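Local coordinates for uncharacterized protein PF1083 (Pyrococcus furiosus, PDB 3NRN) that is of unknown function but binds adenosine monophosphate in the crystal and is probably an oxidoreductase of the flavin-containing amine oxidase family, at residues P129-E132 with W133-K137; E149-A152 with G153-S157; I172-A175 with L176-G180. One frame throughout, in Å; residues are numbered along the deposited sequence.

How the contacts relate
The three contacts follow one another along the chain, each centred on one helix and reaching just past an end of it. Contact 1 takes in the whole of the short helix 130-137 with its N-cap, contact 2 the end of helix 142-156, and contact 3 the end of helix 165-178. Their centres lie about 16 Å (1 and 2), 15 Å (2 and 3) and 19 Å (1 and 3) apart. They do not touch directly, but other residues of these helices join them. Ile134 packs on Leu148 and Leu168, and Phe151 also reaches Leu168. The result is a small helical cluster. Contact 2 lies nearer the nucleotide site: the side chain of Ser157 is about 10 Å from that of Arg38, an AMP-binding residue.

Contact 1 (P129-E132 with W133-K137)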
loop_
_atom_site.group_PDB
_atom_site.type_symbol
_atom_site.label_atom_id
_atom_site.label_comp_id
_atom_site.label_asym_id
_atom_site.label_seq_id
_atom_site.Cartn_x
_atom_site.Cartn_y
_atom_site.Cartn_z
ATOM N N PRO A 129 -23.406 -3.314 -2.414
ATOM C CA PRO A 129 -22.135 -4.042 -2.365
ATOM C C PRO A 129 -21.586 -4.240 -3.767
ATOM O O PRO A 129 -22.347 -4.310 -4.729
ATOM C CB PRO A 129 -22.521 -5.365 -1.710
ATOM C CG PRO A 129 -23.648 -4.976 -0.814
ATOM C CD PRO A 129 -24.457 -4.058 -1.701
ATOM N N ALA A 130 -20.265 -4.346 -3.875
ATOM C CA ALA A 130 -19.615 -4.535 -5.165
ATOM C C ALA A 130 -20.015 -5.851 -5.841
ATOM O O ALA A 130 -20.201 -5.896 -7.054
ATOM C CB ALA A 130 -18.096 -4.466 -4.996
ATOM N N ASP A 131 -20.149 -6.918 -5.059
ATOM C CA ASP A 131 -20.521 -8.216 -5.620
ATOM C C ASP A 131 -21.943 -8.176 -6.171
ATOM O O ASP A 131 -22.271 -8.863 -7.137
ATOM C CB ASP A 131 -20.407 -9.312 -4.554
ATOM C CG ASP A 131 -21.434 -9.164 -3.445
ATOM O OD1 ASP A 131 -21.547 -8.061 -2.874
ATOM O OD2 ASP A 131 -22.129 -10.156 -3.140
ATOM N N GLU A 132 -22.780 -7.353 -5.556
ATOM C CA GLU A 132 -24.165 -7.219 -5.972
ATOM C C GLU A 132 -24.252 -6.483 -7.300
ATOM O O GLU A 132 -24.982 -6.899 -8.204
ATOM C CB GLU A 132 -24.947 -6.456 -4.909
ATOM C CG GLU A 132 -26.441 -6.683 -4.953
ATOM C CD GLU A 132 -27.134 -6.165 -3.710
ATOM O OE1 GLU A 132 -27.419 -4.950 -3.642
ATOM O OE2 GLU A 132 -27.379 -6.978 -2.793
ATOM N N TRP A 133 -23.496 -5.396 -7.418
ATOM C CA TRP A 133 -23.514 -4.603 -8.636
ATOM C C TRP A 133 -22.881 -5.334 -9.819
ATOM O O TRP A 133 -23.293 -5.138 -10.961
ATOM C CB TRP A 133 -22.867 -3.229 -8.375
ATOM C CG TRP A 133 -21.568 -2.929 -9.057
ATOM C CD1 TRP A 133 -20.361 -3.531 -8.840
ATOM C CD2 TRP A 133 -21.333 -1.899 -10.023
ATOM N NE1 TRP A 133 -19.387 -2.934 -9.608
ATOM C CE2 TRP A 133 -19.957 -1.931 -10.343
ATOM C CE3 TRP A 133 -22.152 -0.949 -10.645
ATOM C CZ2 TRP A 133 -19.382 -1.052 -11.264
ATOM C CZ3 TRP A 133 -21.580 -0.076 -11.559
ATOM C CH2 TRP A 133 -20.206 -0.132 -11.858
ATOM N N ILE A 134 -21.903 -6.196 -9.551
ATOM C CA ILE A 134 -21.274 -6.957 -10.625
ATOM C C ILE A 134 -22.286 -7.975 -11.172
ATOM O O ILE A 134 -22.412 -8.146 -12.382
ATOM C CB ILE A 134 -19.998 -7.697 -10.125
ATOM C CG1 ILE A 134 -18.891 -6.680 -9.818
ATOM C CG2 ILE A 134 -19.512 -8.698 -11.179
ATOM C CD1 ILE A 134 -18.466 -5.835 -11.011
ATOM N N LYS A 135 -23.012 -8.643 -10.281
ATOM C CA LYS A 135 -24.005 -9.623 -10.710
ATOM C C LYS A 135 -25.070 -8.977 -11.601
ATOM O O LYS A 135 -25.484 -9.550 -12.607
ATOM C CB LYS A 135 -24.680 -10.266 -9.496
ATOM C CG LYS A 135 -23.760 -11.115 -8.639
ATOM C CD LYS A 135 -24.492 -11.623 -7.410
ATOM C CE LYS A 135 -23.581 -12.454 -6.527
ATOM N NZ LYS A 135 -24.256 -12.823 -5.249
ATOM N N GLU A 136 -25.502 -7.775 -11.233
ATOM C CA GLU A 136 -26.523 -7.066 -11.992
ATOM C C GLU A 136 -26.006 -6.525 -13.324
ATOM O O GLU A 136 -26.556 -6.828 -14.382
ATOM C CB GLU A 136 -27.081 -5.917 -11.154
ATOM C CG GLU A 136 -27.577 -6.348 -9.782
ATOM C CD GLU A 136 -28.016 -5.179 -8.916
ATOM O OE1 GLU A 136 -27.259 -4.186 -8.829
ATOM O OE2 GLU A 136 -29.108 -5.257 -8.313
ATOM N N LYS A 137 -24.945 -5.727 -13.266
ATOM C CA LYS A 137 -24.362 -5.125 -14.462
ATOM C C LYS A 137 -23.790 -6.142 -15.447
ATOM O O LYS A 137 -23.886 -5.955 -16.659
ATOM C CB LYS A 137 -23.267 -4.126 -14.065
ATOM C CG LYS A 137 -23.756 -2.979 -13.184
ATOM C CD LYS A 137 -24.641 -1.996 -13.946
ATOM C CE LYS A 137 -23.830 -1.172 -14.944
ATOM N NZ LYS A 137 -24.631 -0.077 -15.569
#
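Trp133 lays the edge of its indole against the backbone of Ala130. Its CD1 is 3.0 Å from Ala130 O, which lies in the plane of the ring. A first torsion of 113°, far from any staggered value, turns the ring there. The backbone of Trp133 is held as well: its N donates to Pro129 O at 3.1 Å. The ring goes on to pack against Ala165 and Leu168 of helix 165-178. Replacing Trp133 with an alanine removes the indole, which would probably open a gap beside Ala165 and Leu168 and leave Ala130 O without its CD1 neighbour. Glu132 acts chiefly through its carbonyl. Its O accepts from Glu136 N at 3.2 Å, and Glu136 CG rests 3.1 Å from the same oxygen. Asp131 lies alongside the extended Lys135 and points the same way. Asp131 OD2 and Lys135 NZ are 4.0 Å apart, too far for a salt bridge, though the opposite charges probably attract. Lys135 CG sits 3.1 Å from Asp131 O, which also accepts from Lys135 N. With Pro129 at the N-cap, this is a short alpha-helix of about two turns, its i to i+4 backbone bonds beginning at the cap residue.

Contact 2 (E149-A152 with G153-S157); sequences ESFA and GWADS
Gly153 opens the segment by donating its N to Glu149 O at 3.0 Å. The Glu149 side chain is engaged elsewhere, through a hydrogen bond from Leu160 N to OE2. Trp154 comes next. Its N meets Ser150 O at 2.8 Å, with a nearly straight N-H (165°). Its CB lies 3.4 Å from the same oxygen. With CG anti to the backbone N (chi1 -175°), the indole is carried away from Ser150, and it meets His318 edge-to-face. Ala155 makes the side-chain contact of this turn. Its CB sits over one face of the Phe151 ring, displaced toward the rim, in a CH-pi contact 4.3 Å from the ring centroid. The nearest ring atom is Phe151 CE1, at 4.0 Å. Ala155 N also bonds to Phe151 O, so the two residues are joined by backbone and side chain alike. Ile387 touches both side chains from a loop. Asp156 donates its N to Ala152 O at 2.9 Å, from above the carbonyl plane. Its OD2 lies close to Glu171 OE1, and this like-charge pair may raise the proton affinity of one of the two acids. Ser157 then leaves helical geometry with a positive phi of 55°, and its N makes a weak bond to Gly153 O. The arrangement is the C-terminal turn of an alpha-helix, ended by a residue in the left-handed region.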
loop_
_atom_site.group_PDB
_atom_site.type_symbol
_atom_site.label_atom_id
_atom_site.label_comp_id
_atom_site.label_asym_id
_atom_site.label_seq_id
_atom_site.Cartn_x
_atom_site.Cartn_y
_atom_site.Cartn_z
ATOM N N GLU A 149 -12.952 -11.533 -6.338
ATOM C CA GLU A 149 -12.839 -11.779 -4.903
ATOM C C GLU A 149 -11.351 -11.820 -4.563
ATOM O O GLU A 149 -10.934 -11.362 -3.501
ATOM C CB GLU A 149 -13.499 -13.110 -4.530
ATOM C CG GLU A 149 -13.525 -13.416 -3.033
ATOM C CD GLU A 149 -14.632 -12.688 -2.281
ATOM O OE1 GLU A 149 -14.755 -12.900 -1.054
ATOM O OE2 GLU A 149 -15.380 -11.911 -2.911
ATOM N N SER A 150 -10.551 -12.377 -5.469
ATOM C CA SER A 150 -9.111 -12.435 -5.258
ATOM C C SER A 150 -8.552 -11.015 -5.349
ATOM O O SER A 150 -7.711 -10.612 -4.546
ATOM C CB SER A 150 -8.446 -13.327 -6.304
ATOM O OG SER A 150 -8.804 -14.678 -6.095
ATOM N N PHE A 151 -9.032 -10.258 -6.328
ATOM C CA PHE A 151 -8.593 -8.881 -6.492
ATOM C C PHE A 151 -8.861 -8.101 -5.202
ATOM O O PHE A 151 -7.979 -7.414 -4.692
ATOM C CB PHE A 151 -9.343 -8.214 -7.651
ATOM C CG PHE A 151 -9.043 -6.752 -7.794
ATOM C CD1 PHE A 151 -7.798 -6.323 -8.244
ATOM C CD2 PHE A 151 -9.985 -5.800 -7.427
ATOM C CE1 PHE A 151 -7.497 -4.970 -8.321
ATOM C CE2 PHE A 151 -9.693 -4.444 -7.499
ATOM C CZ PHE A 151 -8.449 -4.027 -7.946
ATOM N N ALA A 152 -10.082 -8.214 -4.684
ATOM C CA ALA A 152 -10.472 -7.518 -3.460
ATOM C C ALA A 152 -9.604 -7.949 -2.283
ATOM O O ALA A 152 -9.214 -7.124 -1.452
ATOM C CB ALA A 152 -11.956 -7.776 -3.151
ATOM N N GLY A 153 -9.299 -9.242 -2.210
ATOM C CA GLY A 153 -8.470 -9.731 -1.121
ATOM C C GLY A 153 -7.052 -9.195 -1.225
ATOM O O GLY A 153 -6.473 -8.732 -0.247
ATOM N N TRP A 154 -6.500 -9.237 -2.431
ATOM C CA TRP A 154 -5.143 -8.769 -2.673
ATOM C C TRP A 154 -4.994 -7.249 -2.530
ATOM O O TRP A 154 -4.188 -6.768 -1.730
ATOM C CB TRP A 154 -4.696 -9.211 -4.068
ATOM C CG TRP A 154 -3.281 -8.883 -4.387
ATOM C CD1 TRP A 154 -2.165 -9.512 -3.919
ATOM C CD2 TRP A 154 -2.822 -7.821 -5.229
ATOM N NE1 TRP A 154 -1.037 -8.908 -4.416
ATOM C CE2 TRP A 154 -1.412 -7.865 -5.224
ATOM C CE3 TRP A 154 -3.469 -6.832 -5.989
ATOM C CZ2 TRP A 154 -0.631 -6.955 -5.953
ATOM C CZ3 TRP A 154 -2.692 -5.926 -6.713
ATOM C CH2 TRP A 154 -1.288 -5.995 -6.687
ATOM N N ALA A 155 -5.774 -6.490 -3.292
ATOM C CA ALA A 155 -5.671 -5.037 -3.240
ATOM C C ALA A 155 -6.237 -4.370 -1.991
ATOM O O ALA A 155 -5.711 -3.342 -1.555
ATOM C CB ALA A 155 -6.313 -4.415 -4.497
ATOM N N ASP A 156 -7.283 -4.946 -1.400
ATOM C CA ASP A 156 -7.906 -4.321 -0.234
ATOM C C ASP A 156 -8.062 -5.191 1.014
ATOM O O ASP A 156 -8.622 -4.741 2.011
ATOM C CB ASP A 156 -9.285 -3.769 -0.628
ATOM C CG ASP A 156 -9.254 -2.993 -1.941
ATOM O OD1 ASP A 156 -8.417 -2.073 -2.076
ATOM O OD2 ASP A 156 -10.067 -3.302 -2.843
ATOM N N SER A 157 -7.582 -6.430 0.960
ATOM C CA SER A 157 -7.683 -7.335 2.097
ATOM C C SER A 157 -9.101 -7.544 2.624
ATOM O O SER A 157 -9.293 -7.734 3.821
ATOM C CB SER A 157 -6.791 -6.850 3.243
ATOM O OG SER A 157 -5.438 -7.174 2.988
#

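Contact 3 (I172-A175 with L176-G180); sequences IRAA and LRWGG
Leu176 N donates to Ile172 O at 3.0 Å, and Arg177 N to Arg173 O at 2.8 Å. Trp178 N continues the i to i+4 series with a nearly straight bond to Ala174 O. The last bond is weak: Gly179 N reaches Ala175 O at 2.9 Å, but the angle is only 127°. Gly179 has a positive phi of 74°, a shape that glycine adopts easily. This is the C-terminal end of an alpha-helix, with glycine as the first residue beyond it. Gly179 O accepts a bond from His59 ND1, which ties the exit to a loop. Among apolar contacts, Ala174 CB lies 3.7 Å from Trp178 CZ3. CG of Trp178 stands anti to its own carbonyl carbon (chi1 -50°), which, with the turn about chi2, sets the six-membered ring beside Ala174. The indole N, NE1, bonds to Trp411 O. On another side of the helix, Ile172 CG2 approaches Leu176 CG at 4.3 Å. The arginines meet through their aliphatic parts. Arg173 CG lies 4.1 Å from Arg177 CG and also over one face of the Arg177 guanidinium. Arg173 NE and Arg177 NE are 5.5 Å apart, and the like charges probably repel somewhat. Arg177 NH2 donates to Arg119 O.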
loop_
_atom_site.group_PDB
_atom_site.type_symbol
_atom_site.label_atom_id
_atom_site.label_comp_id
_atom_site.label_asym_id
_atom_site.label_seq_id
_atom_site.Cartn_x
_atom_site.Cartn_y
_atom_site.Cartn_z
ATOM N N ILE A 172 -11.287 0.407 -10.353
ATOM C CA ILE A 172 -11.278 -0.056 -11.731
ATOM C C ILE A 172 -10.813 1.117 -12.596
ATOM O O ILE A 172 -10.043 0.940 -13.525
ATOM C CB ILE A 172 -12.683 -0.523 -12.195
ATOM C CG1 ILE A 172 -13.035 -1.854 -11.518
ATOM C CG2 ILE A 172 -12.696 -0.684 -13.714
ATOM C CD1 ILE A 172 -14.465 -2.322 -11.755
ATOM N N ARG A 173 -11.280 2.320 -12.282
ATOM C CA ARG A 173 -10.857 3.489 -13.040
ATOM C C ARG A 173 -9.334 3.657 -12.914
ATOM O O ARG A 173 -8.634 3.870 -13.904
ATOM C CB ARG A 173 -11.572 4.746 -12.531
ATOM C CG ARG A 173 -11.163 6.007 -13.287
ATOM C CD ARG A 173 -12.152 7.138 -13.087
ATOM N NE ARG A 173 -12.203 7.593 -11.703
ATOM C CZ ARG A 173 -13.088 8.471 -11.243
ATOM N NH1 ARG A 173 -13.994 8.987 -12.061
ATOM N NH2 ARG A 173 -13.072 8.824 -9.963
ATOM N N ALA A 174 -8.825 3.547 -11.691
ATOM C CA ALA A 174 -7.389 3.673 -11.460
ATOM C C ALA A 174 -6.614 2.669 -12.315
ATOM O O ALA A 174 -5.550 2.989 -12.852
ATOM C CB ALA A 174 -7.067 3.464 -9.963
ATOM N N ALA A 175 -7.141 1.456 -12.445
ATOM C CA ALA A 175 -6.463 0.431 -13.240
ATOM C C ALA A 175 -6.489 0.782 -14.729
ATOM O O ALA A 175 -5.529 0.517 -15.460
ATOM C CB ALA A 175 -7.110 -0.931 -13.008
ATOM N N LEU A 176 -7.587 1.381 -15.181
ATOM C CA LEU A 176 -7.701 1.767 -16.589
ATOM C C LEU A 176 -6.759 2.933 -16.881
ATOM O O LEU A 176 -6.125 2.992 -17.936
ATOM C CB LEU A 176 -9.141 2.180 -16.924
ATOM C CG LEU A 176 -10.249 1.136 -16.735
ATOM C CD1 LEU A 176 -11.594 1.738 -17.120
ATOM C CD2 LEU A 176 -9.953 -0.091 -17.581
ATOM N N ARG A 177 -6.661 3.855 -15.931
ATOM C CA ARG A 177 -5.807 5.024 -16.094
ATOM C C ARG A 177 -4.321 4.744 -15.958
ATOM O O ARG A 177 -3.541 5.103 -16.839
ATOM C CB ARG A 177 -6.183 6.104 -15.075
ATOM C CG ARG A 177 -7.607 6.594 -15.187
ATOM C CD ARG A 177 -7.685 7.974 -15.811
ATOM N NE ARG A 177 -9.055 8.297 -16.200
ATOM C CZ ARG A 177 -9.689 7.737 -17.227
ATOM N NH1 ARG A 177 -9.074 6.827 -17.976
ATOM N NH2 ARG A 177 -10.942 8.077 -17.499
ATOM N N TRP A 178 -3.934 4.095 -14.861
ATOM C CA TRP A 178 -2.525 3.844 -14.592
ATOM C C TRP A 178 -2.003 2.454 -14.879
ATOM O O TRP A 178 -0.822 2.184 -14.665
ATOM C CB TRP A 178 -2.210 4.217 -13.143
ATOM C CG TRP A 178 -2.700 5.582 -12.784
ATOM C CD1 TRP A 178 -2.560 6.729 -13.526
ATOM C CD2 TRP A 178 -3.359 5.962 -11.580
ATOM N NE1 TRP A 178 -3.090 7.801 -12.846
ATOM C CE2 TRP A 178 -3.587 7.358 -11.648
ATOM C CE3 TRP A 178 -3.781 5.260 -10.438
ATOM C CZ2 TRP A 178 -4.219 8.062 -10.619
ATOM C CZ3 TRP A 178 -4.412 5.966 -9.415
ATOM C CH2 TRP A 178 -4.624 7.351 -9.514
ATOM N N GLY A 179 -2.877 1.568 -15.347
ATOM C CA GLY A 179 -2.442 0.226 -15.685
ATOM C C GLY A 179 -2.139 -0.727 -14.547
ATOM O O GLY A 179 -2.670 -0.584 -13.445
ATOM N N GLY A 180 -1.281 -1.706 -14.837
ATOM C CA GLY A 180 -0.900 -2.717 -13.868
ATOM C C GLY A 180 0.269 -2.341 -12.982
ATOM O O GLY A 180 0.793 -1.234 -13.083
#